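Local coordinates for digeranylgeranylglycerophospholipid reductase (Sulfolobus acidocaldarius, PDB 4OPD), which uses a bound FAD to hydrogenate the double bonds of the geranylgeranyl chains of archaeal phospholipids, yielding the saturated phytanyl lipids of the membrane, at residues Asn72-Ile77 with Gly94-Ala99; Asp201-Phe206 with Tyr219-Lys224; Thr293-His298 with Asn339-Lys344. All blocks are in the same frame, centred on the assembly; numbering follows the deposited sequence.

From the N terminus, contact 1 comes first: Asn-72 to Ile-77 meets Gly-94 to Ala-99 and closes the hairpin of strands 70-80 and 87-97. Contact 2, 201-206 with 219-224, closes a second hairpin, and contact 3 bridges some forty mostly helical residues to set loop 293-298 against helix 332-355. The three loops follow one another in series; none nests in or crosses another. Contacts 1 and 2 share one mixed sheet, where strands 70-80 and 202-206 are neighbours and Gly-76 O reaches Leu-203 N, and both touch the same geranylgeranyl diphosphate. Contact 3, its centre about 20 Å from that of contact 1, holds two further prenyl ligands.

Contact 1: residues Asn72-Ile77 with Gly94-Ala99; sequences NKINGI and GFELNA. With GRG (geranylgeranyl diphosphate), chain D.
Ile-74 and Gly-94 form an antiparallel hydrogen-bonded pair: Ile-74 N to Gly-94 O and Gly-94 N to Ile-74 O are both 2.9 Å. Lys-73 with Phe-95 is the non-hydrogen-bonded pair next door. Beyond it, Glu-96 N gives Asn-72 O a sound bond of 2.9 Å, while the return bond is weak. The face of Asn-72, Ile-74 and Glu-96 is buried and tight: Glu-96 CB packs 3.4 Å from Asn-72 O and Ile-74 CB 3.5 Å from Gly-94 O. Farther out Ile-74 CD1 rests against Glu-96 CG, and the Glu-96 carboxylate runs on to a salt bridge with Lys-222. A methyl of geranylgeranyl diphosphate, C10, sits 3.8 Å from Gly-94 CA, in space that a side chain on this residue would have to share. On the opposite face Lys-73 is partly exposed. That chain bends at chi2 (62°) and curls back over the neighbouring strand, bringing Lys-73 NZ obliquely to 3.6 Å from Phe-95 CE1, with a weak bond to Gly-94 O. With a serine in place of Lys-73, Phe-95 would probably lose the ammonium group beside CE1 and the Gly-94 carbonyl its weak second donor. The whole is a classic antiparallel beta hairpin, here lining a prenyl-binding pocket.

Contact 2: residues Asp201-Phe206 with Tyr219-Lys224; sequences DYLRIF and YFPKGK. With GRG (geranylgeranyl diphosphate), chain D.
Leu-203 is the bump and the Phe-220 ring the flat surface that receives it. Leu-203 CD1 stands almost straight over the ring in a CH-pi contact, 3.7 Å from the Phe-220 centroid, while Leu-203 CD2 covers the root of the ring at 3.6 Å from Phe-220 CG. At the rim Ile-205 CG1 fits in near the plane, C16 of geranylgeranyl diphosphate also meets the edge, and the ring touches the reduced flavin dinucleotide. Pro-221 points toward the other strand, its CD 3.5 Å from Tyr-202 O. Backbone bonds of 2.9 Å each way, Arg-204 N to Tyr-219 O and Tyr-219 N to Arg-204 O, pin the strands together. On the other face, Tyr-219 CG is anti to the backbone N (chi1 -179°), which sets the ring alongside the extended Arg-204. The guanidinium lies over one face near the rim, planes 16° apart, with Tyr-219 CE1 over its centre, 3.5 Å from Arg-204 CZ. Glu-198 O takes Arg-204 NH2, and Asp-256 pairs with the Tyr-219 hydroxyl. Tyr-219 CB abuts the edge of the Phe-206 ring, 3.8 Å from Phe-206 CE2. Strand 202-206 lies between 216-221 and 70-80 in the mixed sheet, with Leu-203 also packing on Ile-74 and on Ala-51 of strand 51-53.

Contact 3: residues Thr293-His298 with Asn339-Lys344; sequences TVNPVH and NEYGAK. With GRG (geranylgeranyl diphosphate), chain E; GRG (geranylgeranyl diphosphate), chain F.
O1A of the chain E geranylgeranyl diphosphate gathers donors from both segments. Lys-344 NZ comes to 2.7 Å from this O1A at the end of an extended chain, and His-298 NE2 meets the same O1A at 3.2 Å in the plane of the imidazole. The hydroxyl of Tyr-341 lies beside them, within hydrogen-bonding distance of both O1A and O2A. Asn-295 ND2 donates to that hydroxyl across the contact, 3.1 Å from Tyr-341 OH and nearly straight at 163°, with the hydroxyl close to the plane of the amide. The phosphate thus bridges loop and helix as much as the protein bond does.

Asn-295 is held so that its amide cannot easily flip. Asn-295 OD1 accepts from Val-297 N (2.9 Å, in the carbonyl plane) and from His-298 N above that plane, forming an Asx turn within an Asx motif. That leaves Asn-295 ND2 for Tyr-341 and, at 2.9 Å, for O1 of the chain F ligand. In His-298 a chi1 of 61° tucks the imidazole between backbone N and C, under Asn-295 CG, while Gly-300 N binds its ND1.

His-298 and Tyr-341 both bind the phytanyl glycerophospholipid, as does nearby His-56. Val-294 reaches the flavin. Loop 293-298 runs from strand 284-286 toward helix 302-322, whose Ser-304 and Ile-307 touch Tyr-341; helix 332-355 packs against the loop through Gln-345 and Leu-348.

Contact 1: residues Asn72-Ile77 with Gly94-Ala99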
loop_
_atom_site.group_PDB
_atom_site.type_symbol
_atom_site.label_atom_id
_atom_site.label_comp_id
_atom_site.label_asym_id
_atom_site.label_seq_id
_atom_site.Cartn_x
_atom_site.Cartn_y
_atom_site.Cartn_z
ATOM N N ASN A 72 -20.053 3.203 4.033
ATOM C CA ASN A 72 -20.337 2.435 5.246
ATOM C C ASN A 72 -19.284 2.693 6.318
ATOM O O ASN A 72 -18.081 2.632 6.048
ATOM C CB ASN A 72 -20.413 0.939 4.909
ATOM C CG ASN A 72 -20.943 0.088 6.067
ATOM O OD1 ASN A 72 -21.882 0.473 6.778
ATOM N ND2 ASN A 72 -20.349 -1.084 6.245
ATOM N N LYS A 73 -19.740 3.010 7.525
ATOM C CA LYS A 73 -18.848 3.203 8.662
ATOM C C LYS A 73 -18.367 1.862 9.193
ATOM O O LYS A 73 -19.169 0.951 9.398
ATOM C CB LYS A 73 -19.550 3.985 9.771
ATOM C CG LYS A 73 -18.718 4.156 11.030
ATOM C CD LYS A 73 -17.447 4.940 10.725
ATOM C CE LYS A 73 -16.592 5.129 11.965
ATOM N NZ LYS A 73 -15.303 5.783 11.617
ATOM N N ILE A 74 -17.062 1.742 9.422
ATOM C CA ILE A 74 -16.475 0.495 9.919
ATOM C C ILE A 74 -16.055 0.583 11.388
ATOM O O ILE A 74 -15.406 1.544 11.801
ATOM C CB ILE A 74 -15.243 0.084 9.082
ATOM C CG1 ILE A 74 -15.654 -0.178 7.634
ATOM C CG2 ILE A 74 -14.585 -1.163 9.675
ATOM C CD1 ILE A 74 -16.799 -1.176 7.502
ATOM N N ASN A 75 -16.410 -0.429 12.176
ATOM C CA ASN A 75 -16.078 -0.425 13.599
ATOM C C ASN A 75 -15.079 -1.503 13.997
ATOM O O ASN A 75 -14.646 -1.571 15.150
ATOM C CB ASN A 75 -17.351 -0.560 14.428
ATOM C CG ASN A 75 -18.153 0.709 14.439
ATOM O OD1 ASN A 75 -17.586 1.805 14.456
ATOM N ND2 ASN A 75 -19.477 0.581 14.394
ATOM N N GLY A 76 -14.710 -2.345 13.039
ATOM C CA GLY A 76 -13.745 -3.387 13.320
ATOM C C GLY A 76 -13.617 -4.410 12.220
ATOM O O GLY A 76 -14.165 -4.246 11.134
ATOM N N ILE A 77 -12.879 -5.473 12.514
ATOM C CA ILE A 77 -12.534 -6.490 11.536
ATOM C C ILE A 77 -12.628 -7.867 12.177
ATOM O O ILE A 77 -12.164 -8.062 13.299
ATOM C CB ILE A 77 -11.100 -6.283 10.983
ATOM C CG1 ILE A 77 -10.993 -4.957 10.224
ATOM C CG2 ILE A 77 -10.692 -7.436 10.082
ATOM C CD1 ILE A 77 -9.620 -4.698 9.678
ATOM N N GLY A 94 -12.983 2.976 10.984
ATOM C CA GLY A 94 -12.509 3.116 9.617
ATOM C C GLY A 94 -13.652 3.440 8.675
ATOM O O GLY A 94 -14.807 3.549 9.103
ATOM N N PHE A 95 -13.336 3.585 7.394
ATOM C CA PHE A 95 -14.340 3.910 6.393
ATOM C C PHE A 95 -14.320 2.923 5.235
ATOM O O PHE A 95 -13.263 2.534 4.762
ATOM C CB PHE A 95 -14.126 5.311 5.811
ATOM C CG PHE A 95 -13.986 6.400 6.826
ATOM C CD1 PHE A 95 -15.023 6.706 7.683
ATOM C CD2 PHE A 95 -12.824 7.164 6.879
ATOM C CE1 PHE A 95 -14.899 7.733 8.608
ATOM C CE2 PHE A 95 -12.696 8.193 7.795
ATOM C CZ PHE A 95 -13.733 8.479 8.663
ATOM N N GLU A 96 -15.499 2.539 4.769
ATOM C CA GLU A 96 -15.639 1.920 3.458
ATOM C C GLU A 96 -16.015 3.013 2.463
ATOM O O GLU A 96 -17.130 3.533 2.502
ATOM C CB GLU A 96 -16.698 0.809 3.473
ATOM C CG GLU A 96 -16.118 -0.596 3.450
ATOM C CD GLU A 96 -15.336 -0.872 2.174
ATOM O OE1 GLU A 96 -14.342 -1.616 2.237
ATOM O OE2 GLU A 96 -15.712 -0.343 1.106
ATOM N N LEU A 97 -15.076 3.346 1.578
ATOM C CA LEU A 97 -15.189 4.497 0.676
ATOM C C LEU A 97 -15.742 4.189 -0.689
ATOM O O LEU A 97 -15.589 3.082 -1.206
ATOM C CB LEU A 97 -13.806 5.143 0.473
ATOM C CG LEU A 97 -13.110 5.609 1.740
ATOM C CD1 LEU A 97 -11.825 6.389 1.443
ATOM C CD2 LEU A 97 -14.100 6.443 2.476
ATOM N N ASN A 98 -16.385 5.195 -1.270
ATOM C CA ASN A 98 -16.478 5.327 -2.712
ATOM C C ASN A 98 -15.156 5.951 -3.151
ATOM O O ASN A 98 -15.015 7.176 -3.135
ATOM C CB ASN A 98 -17.660 6.211 -3.111
ATOM C CG ASN A 98 -17.907 6.240 -4.613
ATOM O OD1 ASN A 98 -16.976 6.192 -5.417
ATOM N ND2 ASN A 98 -19.181 6.338 -4.996
ATOM N N ALA A 99 -14.187 5.114 -3.511
ATOM C CA ALA A 99 -12.835 5.604 -3.756
ATOM C C ALA A 99 -12.747 6.677 -4.858
ATOM O O ALA A 99 -12.169 7.734 -4.621
ATOM C CB ALA A 99 -11.890 4.430 -4.069
HETATM C C20 GRG D . -8.167 -6.014 0.857
HETATM C C19 GRG D . -5.804 -5.873 -0.256
HETATM C C18 GRG D . -6.753 -5.477 0.853
HETATM C C17 GRG D . -6.348 -4.644 1.834
HETATM C C16 GRG D . -7.294 -4.253 2.947
HETATM C C14 GRG D . -7.482 -4.565 6.008
HETATM C C13 GRG D . -7.351 -3.281 5.218
HETATM C C15 GRG D . -6.606 -3.288 3.899
HETATM C C12 GRG D . -7.898 -2.130 5.656
HETATM C C11 GRG D . -8.686 -2.004 6.941
HETATM C C9 GRG D . -8.754 -0.532 7.280
HETATM C C8 GRG D . -9.780 -0.274 8.355
HETATM C C10 GRG D . -11.234 -0.051 7.998
HETATM C C7 GRG D . -9.397 -0.244 9.642
HETATM C C6 GRG D . -10.433 0.009 10.713
HETATM C C5 GRG D . -10.496 -1.209 11.606
HETATM C C3 GRG D . -9.412 -1.117 12.660
HETATM C C4 GRG D . -9.093 -2.330 13.504
HETATM C C2 GRG D . -8.737 0.041 12.849
HETATM C C1 GRG D . -7.654 0.138 13.901
HETATM O O1 GRG D . -7.149 1.454 13.928
HETATM P PA GRG D . -6.928 2.128 15.341
HETATM O O1A GRG D . -5.457 2.101 15.689
HETATM O O3A GRG D . -7.742 1.302 16.425
HETATM O O2A GRG D . -7.418 3.558 15.293
HETATM P PB GRG D . -8.328 1.892 17.776
HETATM O O1B GRG D . -8.870 0.757 18.622
HETATM O O2B GRG D . -7.234 2.609 18.539
HETATM O O3B GRG D . -9.441 2.866 17.442
#

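Contact 2: residues Asp201-Phe206 with Tyr219-Lys224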
loop_
_atom_site.group_PDB
_atom_site.type_symbol
_atom_site.label_atom_id
_atom_site.label_comp_id
_atom_site.label_asym_id
_atom_site.label_seq_id
_atom_site.Cartn_x
_atom_site.Cartn_y
_atom_site.Cartn_z
ATOM N N ASP A 201 -21.074 -3.499 10.040
ATOM C CA ASP A 201 -20.035 -2.518 10.332
ATOM C C ASP A 201 -18.683 -3.197 10.576
ATOM O O ASP A 201 -17.703 -2.541 10.946
ATOM C CB ASP A 201 -20.432 -1.634 11.525
ATOM C CG ASP A 201 -20.791 -2.425 12.779
ATOM O OD1 ASP A 201 -21.173 -3.612 12.697
ATOM O OD2 ASP A 201 -20.704 -1.829 13.872
ATOM N N TYR A 202 -18.627 -4.506 10.339
ATOM C CA TYR A 202 -17.378 -5.248 10.498
ATOM C C TYR A 202 -16.891 -5.853 9.183
ATOM O O TYR A 202 -17.640 -6.545 8.487
ATOM C CB TYR A 202 -17.543 -6.342 11.558
ATOM C CG TYR A 202 -17.388 -5.794 12.956
ATOM C CD1 TYR A 202 -18.441 -5.151 13.590
ATOM C CD2 TYR A 202 -16.175 -5.894 13.632
ATOM C CE1 TYR A 202 -18.297 -4.633 14.862
ATOM C CE2 TYR A 202 -16.018 -5.376 14.901
ATOM C CZ TYR A 202 -17.083 -4.748 15.509
ATOM O OH TYR A 202 -16.930 -4.232 16.768
ATOM N N LEU A 203 -15.633 -5.575 8.845
ATOM C CA LEU A 203 -14.998 -6.239 7.724
ATOM C C LEU A 203 -14.737 -7.699 8.058
ATOM O O LEU A 203 -14.529 -8.053 9.218
ATOM C CB LEU A 203 -13.666 -5.559 7.361
ATOM C CG LEU A 203 -13.682 -4.079 6.986
ATOM C CD1 LEU A 203 -12.309 -3.648 6.452
ATOM C CD2 LEU A 203 -14.752 -3.810 5.953
ATOM N N ARG A 204 -14.721 -8.545 7.036
ATOM C CA ARG A 204 -14.360 -9.933 7.233
ATOM C C ARG A 204 -13.142 -10.259 6.396
ATOM O O ARG A 204 -13.071 -9.923 5.214
ATOM C CB ARG A 204 -15.532 -10.849 6.886
ATOM C CG ARG A 204 -16.828 -10.491 7.630
ATOM C CD ARG A 204 -17.979 -11.325 7.115
ATOM N NE ARG A 204 -19.276 -10.777 7.502
ATOM C CZ ARG A 204 -20.432 -11.297 7.112
ATOM N NH1 ARG A 204 -20.431 -12.384 6.351
ATOM N NH2 ARG A 204 -21.583 -10.742 7.486
ATOM N N ILE A 205 -12.156 -10.876 7.037
ATOM C CA ILE A 205 -10.949 -11.332 6.362
ATOM C C ILE A 205 -10.794 -12.826 6.623
ATOM O O ILE A 205 -10.901 -13.283 7.769
ATOM C CB ILE A 205 -9.708 -10.562 6.851
ATOM C CG1 ILE A 205 -9.776 -9.107 6.367
ATOM C CG2 ILE A 205 -8.405 -11.233 6.366
ATOM C CD1 ILE A 205 -8.647 -8.272 6.898
ATOM N N PHE A 206 -10.596 -13.596 5.556
ATOM C CA PHE A 206 -10.567 -15.059 5.670
ATOM C C PHE A 206 -9.216 -15.603 5.239
ATOM O O PHE A 206 -8.901 -15.578 4.049
ATOM C CB PHE A 206 -11.646 -15.718 4.801
ATOM C CG PHE A 206 -13.050 -15.222 5.055
ATOM C CD1 PHE A 206 -13.866 -15.849 5.979
ATOM C CD2 PHE A 206 -13.563 -14.157 4.334
ATOM C CE1 PHE A 206 -15.166 -15.405 6.202
ATOM C CE2 PHE A 206 -14.864 -13.708 4.550
ATOM C CZ PHE A 206 -15.658 -14.328 5.478
ATOM N N TYR A 219 -14.476 -9.867 2.633
ATOM C CA TYR A 219 -15.881 -9.581 2.521
ATOM C C TYR A 219 -16.072 -8.281 3.287
ATOM O O TYR A 219 -16.169 -8.285 4.514
ATOM C CB TYR A 219 -16.677 -10.751 3.092
ATOM C CG TYR A 219 -18.181 -10.636 3.049
ATOM C CD1 TYR A 219 -18.855 -9.853 3.964
ATOM C CD2 TYR A 219 -18.928 -11.357 2.115
ATOM C CE1 TYR A 219 -20.247 -9.766 3.948
ATOM C CE2 TYR A 219 -20.325 -11.276 2.094
ATOM C CZ TYR A 219 -20.967 -10.480 3.021
ATOM O OH TYR A 219 -22.345 -10.378 3.031
ATOM N N PHE A 220 -16.053 -7.169 2.549
ATOM C CA PHE A 220 -16.067 -5.815 3.105
ATOM C C PHE A 220 -17.432 -5.165 2.835
ATOM O O PHE A 220 -17.670 -4.690 1.722
ATOM C CB PHE A 220 -14.968 -4.936 2.470
ATOM C CG PHE A 220 -13.563 -5.273 2.889
ATOM C CD1 PHE A 220 -13.292 -6.314 3.769
ATOM C CD2 PHE A 220 -12.500 -4.519 2.401
ATOM C CE1 PHE A 220 -11.979 -6.600 4.139
ATOM C CE2 PHE A 220 -11.199 -4.801 2.775
ATOM C CZ PHE A 220 -10.939 -5.833 3.645
ATOM N N PRO A 221 -18.337 -5.145 3.832
ATOM C CA PRO A 221 -19.662 -4.563 3.575
ATOM C C PRO A 221 -19.603 -3.075 3.205
ATOM O O PRO A 221 -18.863 -2.313 3.830
ATOM C CB PRO A 221 -20.405 -4.772 4.906
ATOM C CG PRO A 221 -19.730 -5.981 5.528
ATOM C CD PRO A 221 -18.264 -5.804 5.152
ATOM N N LYS A 222 -20.364 -2.683 2.188
ATOM C CA LYS A 222 -20.494 -1.278 1.812
ATOM C C LYS A 222 -21.883 -0.753 2.167
ATOM O O LYS A 222 -22.270 0.345 1.766
ATOM C CB LYS A 222 -20.229 -1.091 0.317
ATOM C CG LYS A 222 -18.750 -1.149 -0.083
ATOM C CD LYS A 222 -18.608 -0.938 -1.588
ATOM C CE LYS A 222 -17.156 -0.729 -1.999
ATOM N NZ LYS A 222 -16.730 0.669 -1.752
ATOM N N GLY A 223 -22.631 -1.550 2.922
ATOM C CA GLY A 223 -23.994 -1.208 3.291
ATOM C C GLY A 223 -24.630 -2.449 3.877
ATOM O O GLY A 223 -23.945 -3.459 4.037
ATOM N N LYS A 224 -25.927 -2.379 4.180
ATOM C CA LYS A 224 -26.660 -3.503 4.755
ATOM C C LYS A 224 -26.855 -4.614 3.742
ATOM O O LYS A 224 -27.108 -5.758 4.103
ATOM C CB LYS A 224 -28.029 -3.052 5.271
ATOM C CG LYS A 224 -27.997 -2.249 6.555
ATOM C CD LYS A 224 -27.745 -3.147 7.751
ATOM C CE LYS A 224 -28.898 -4.109 7.990
ATOM N NZ LYS A 224 -28.657 -4.949 9.200
HETATM C C20 GRG D . -8.167 -6.014 0.857
HETATM C C19 GRG D . -5.804 -5.873 -0.256
HETATM C C18 GRG D . -6.753 -5.477 0.853
HETATM C C17 GRG D . -6.348 -4.644 1.834
HETATM C C16 GRG D . -7.294 -4.253 2.947
HETATM C C14 GRG D . -7.482 -4.565 6.008
HETATM C C13 GRG D . -7.351 -3.281 5.218
HETATM C C15 GRG D . -6.606 -3.288 3.899
HETATM C C12 GRG D . -7.898 -2.130 5.656
HETATM C C11 GRG D . -8.686 -2.004 6.941
HETATM C C9 GRG D . -8.754 -0.532 7.280
HETATM C C8 GRG D . -9.780 -0.274 8.355
HETATM C C10 GRG D . -11.234 -0.051 7.998
HETATM C C7 GRG D . -9.397 -0.244 9.642
HETATM C C6 GRG D . -10.433 0.009 10.713
HETATM C C5 GRG D . -10.496 -1.209 11.606
HETATM C C3 GRG D . -9.412 -1.117 12.660
HETATM C C4 GRG D . -9.093 -2.330 13.504
HETATM C C2 GRG D . -8.737 0.041 12.849
HETATM C C1 GRG D . -7.654 0.138 13.901
HETATM O O1 GRG D . -7.149 1.454 13.928
HETATM P PA GRG D . -6.928 2.128 15.341
HETATM O O1A GRG D . -5.457 2.101 15.689
HETATM O O3A GRG D . -7.742 1.302 16.425
HETATM O O2A GRG D . -7.418 3.558 15.293
HETATM P PB GRG D . -8.328 1.892 17.776
HETATM O O1B GRG D . -8.870 0.757 18.622
HETATM O O2B GRG D . -7.234 2.609 18.539
HETATM O O3B GRG D . -9.441 2.866 17.442
#

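Contact 3: residues Thr293-His298 with Asn339-Lys344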
loop_
_atom_site.group_PDB
_atom_site.type_symbol
_atom_site.label_atom_id
_atom_site.label_comp_id
_atom_site.label_asym_id
_atom_site.label_seq_id
_atom_site.Cartn_x
_atom_site.Cartn_y
_atom_site.Cartn_z
ATOM N N THR A 293 4.601 1.401 -0.870
ATOM C CA THR A 293 4.181 1.842 0.451
ATOM C C THR A 293 3.124 0.942 1.129
ATOM O O THR A 293 2.691 1.235 2.234
ATOM C CB THR A 293 3.644 3.281 0.393
ATOM O OG1 THR A 293 2.730 3.417 -0.700
ATOM C CG2 THR A 293 4.797 4.254 0.184
ATOM N N VAL A 294 2.762 -0.169 0.503
ATOM C CA VAL A 294 1.666 -0.996 1.002
ATOM C C VAL A 294 2.103 -1.838 2.197
ATOM O O VAL A 294 3.203 -2.357 2.207
ATOM C CB VAL A 294 1.142 -1.914 -0.099
ATOM C CG1 VAL A 294 0.028 -2.794 0.401
ATOM C CG2 VAL A 294 0.670 -1.077 -1.278
ATOM N N ASN A 295 1.227 -1.950 3.192
ATOM C CA ASN A 295 1.432 -2.825 4.354
ATOM C C ASN A 295 1.640 -4.279 3.913
ATOM O O ASN A 295 0.729 -4.891 3.355
ATOM C CB ASN A 295 0.218 -2.707 5.281
ATOM C CG ASN A 295 0.396 -3.461 6.581
ATOM O OD1 ASN A 295 0.611 -4.667 6.585
ATOM N ND2 ASN A 295 0.326 -2.743 7.691
ATOM N N PRO A 296 2.834 -4.845 4.159
ATOM C CA PRO A 296 3.085 -6.189 3.617
ATOM C C PRO A 296 2.185 -7.297 4.181
ATOM O O PRO A 296 2.083 -8.361 3.567
ATOM C CB PRO A 296 4.545 -6.442 4.005
ATOM C CG PRO A 296 5.140 -5.056 4.105
ATOM C CD PRO A 296 4.047 -4.265 4.764
ATOM N N VAL A 297 1.548 -7.070 5.324
ATOM C CA VAL A 297 0.794 -8.149 5.945
ATOM C C VAL A 297 -0.683 -8.091 5.589
ATOM O O VAL A 297 -1.245 -9.107 5.176
ATOM C CB VAL A 297 0.964 -8.160 7.474
ATOM C CG1 VAL A 297 -0.122 -9.000 8.142
ATOM C CG2 VAL A 297 2.328 -8.722 7.827
ATOM N N HIS A 298 -1.313 -6.924 5.715
ATOM C CA HIS A 298 -2.725 -6.862 5.347
ATOM C C HIS A 298 -2.996 -6.217 3.976
ATOM O O HIS A 298 -4.138 -6.214 3.515
ATOM C CB HIS A 298 -3.565 -6.175 6.446
ATOM C CG HIS A 298 -3.210 -4.750 6.750
ATOM N ND1 HIS A 298 -3.139 -3.764 5.788
ATOM C CD2 HIS A 298 -3.014 -4.128 7.938
ATOM C CE1 HIS A 298 -2.866 -2.607 6.366
ATOM N NE2 HIS A 298 -2.807 -2.797 7.673
ATOM N N ASN A 339 9.895 6.877 9.338
ATOM C CA ASN A 339 9.388 7.153 10.670
ATOM C C ASN A 339 7.888 6.883 10.800
ATOM O O ASN A 339 7.436 6.286 11.766
ATOM C CB ASN A 339 9.680 8.606 11.060
ATOM C CG ASN A 339 11.095 8.805 11.560
ATOM O OD1 ASN A 339 11.785 7.843 11.899
ATOM N ND2 ASN A 339 11.534 10.063 11.623
ATOM N N GLU A 340 7.120 7.311 9.807
ATOM C CA GLU A 340 5.659 7.275 9.904
ATOM C C GLU A 340 5.040 5.920 9.560
ATOM O O GLU A 340 3.926 5.622 10.009
ATOM C CB GLU A 340 5.050 8.335 8.974
ATOM C CG GLU A 340 5.382 9.775 9.316
ATOM C CD GLU A 340 4.788 10.230 10.637
ATOM O OE1 GLU A 340 3.570 10.068 10.836
ATOM O OE2 GLU A 340 5.544 10.751 11.475
ATOM N N TYR A 341 5.738 5.115 8.760
ATOM C CA TYR A 341 5.173 3.851 8.275
ATOM C C TYR A 341 6.200 2.874 7.711
ATOM O O TYR A 341 5.974 1.672 7.746
ATOM C CB TYR A 341 4.117 4.125 7.196
ATOM C CG TYR A 341 3.029 3.069 7.112
ATOM C CD1 TYR A 341 1.941 3.108 7.977
ATOM C CD2 TYR A 341 3.086 2.039 6.175
ATOM C CE1 TYR A 341 0.934 2.156 7.922
ATOM C CE2 TYR A 341 2.078 1.062 6.119
ATOM C CZ TYR A 341 1.002 1.140 6.996
ATOM O OH TYR A 341 -0.013 0.206 6.973
ATOM N N GLY A 342 7.313 3.378 7.167
ATOM C CA GLY A 342 8.242 2.517 6.452
ATOM C C GLY A 342 8.952 1.492 7.325
ATOM O O GLY A 342 9.159 0.353 6.911
ATOM N N ALA A 343 9.351 1.899 8.526
ATOM C CA ALA A 343 10.017 0.975 9.462
ATOM C C ALA A 343 9.070 -0.150 9.849
ATOM O O ALA A 343 9.474 -1.315 9.946
ATOM C CB ALA A 343 10.496 1.716 10.708
ATOM N N LYS A 344 7.815 0.219 10.091
ATOM C CA LYS A 344 6.745 -0.737 10.371
ATOM C C LYS A 344 6.589 -1.724 9.228
ATOM O O LYS A 344 6.478 -2.923 9.451
ATOM C CB LYS A 344 5.432 0.004 10.625
ATOM C CG LYS A 344 4.169 -0.852 10.474
ATOM C CD LYS A 344 2.919 -0.039 10.796
ATOM C CE LYS A 344 1.660 -0.810 10.418
ATOM N NZ LYS A 344 0.417 -0.138 10.908
HETATM C C20 GRG E . -1.016 -12.518 4.333
HETATM C C19 GRG E . -1.092 -15.080 4.770
HETATM C C18 GRG E . -1.658 -13.698 5.032
HETATM C C17 GRG E . -2.704 -13.551 5.889
HETATM C C16 GRG E . -3.407 -12.241 6.238
HETATM C C14 GRG E . -3.274 -11.664 9.643
HETATM C C13 GRG E . -3.420 -10.858 8.374
HETATM C C15 GRG E . -2.647 -11.295 7.140
HETATM C C12 GRG E . -4.198 -9.746 8.381
HETATM C C11 GRG E . -4.924 -9.336 9.657
HETATM C C9 GRG E . -5.740 -8.062 9.486
HETATM C C8 GRG E . -5.511 -7.091 10.636
HETATM C C10 GRG E . -5.578 -7.589 12.059
HETATM C C7 GRG E . -5.257 -5.783 10.399
HETATM C C6 GRG E . -4.993 -4.778 11.507
HETATM C C5 GRG E . -6.020 -3.671 11.576
HETATM C C3 GRG E . -5.764 -2.493 10.648
HETATM C C4 GRG E . -6.050 -2.629 9.172
HETATM C C2 GRG E . -5.313 -1.315 11.142
HETATM C C1 GRG E . -5.064 -0.053 10.320
HETATM O O1 GRG E . -4.189 -0.212 9.230
HETATM P PA GRG E . -2.845 0.625 9.198
HETATM O O1A GRG E . -1.714 -0.355 9.340
HETATM O O3A GRG E . -2.798 1.649 10.392
HETATM O O2A GRG E . -2.700 1.360 7.889
HETATM C C20 GRG F . -2.252 -16.323 14.012
HETATM C C19 GRG F . -1.194 -18.502 13.020
HETATM C C18 GRG F . -1.075 -17.261 13.878
HETATM C C17 GRG F . 0.067 -16.988 14.533
HETATM C C16 GRG F . 0.188 -15.760 15.411
HETATM C C14 GRG F . 2.860 -14.026 17.064
HETATM C C13 GRG F . 1.864 -13.936 15.930
HETATM C C15 GRG F . 1.533 -15.169 15.121
HETATM C C12 GRG F . 1.303 -12.756 15.593
HETATM C C11 GRG F . 1.637 -11.468 16.312
HETATM C C9 GRG F . 2.777 -10.818 15.537
HETATM C C8 GRG F . 2.265 -9.692 14.651
HETATM C C10 GRG F . 3.284 -8.746 14.052
HETATM C C7 GRG F . 0.942 -9.531 14.402
HETATM C C6 GRG F . 0.346 -8.390 13.584
HETATM C C5 GRG F . 0.433 -8.495 12.091
HETATM C C3 GRG F . -0.439 -7.393 11.522
HETATM C C4 GRG F . -1.940 -7.493 11.659
HETATM C C2 GRG F . 0.099 -6.329 10.887
HETATM C C1 GRG F . -0.809 -5.259 10.301
HETATM O O1 GRG F . -0.182 -3.996 10.275
#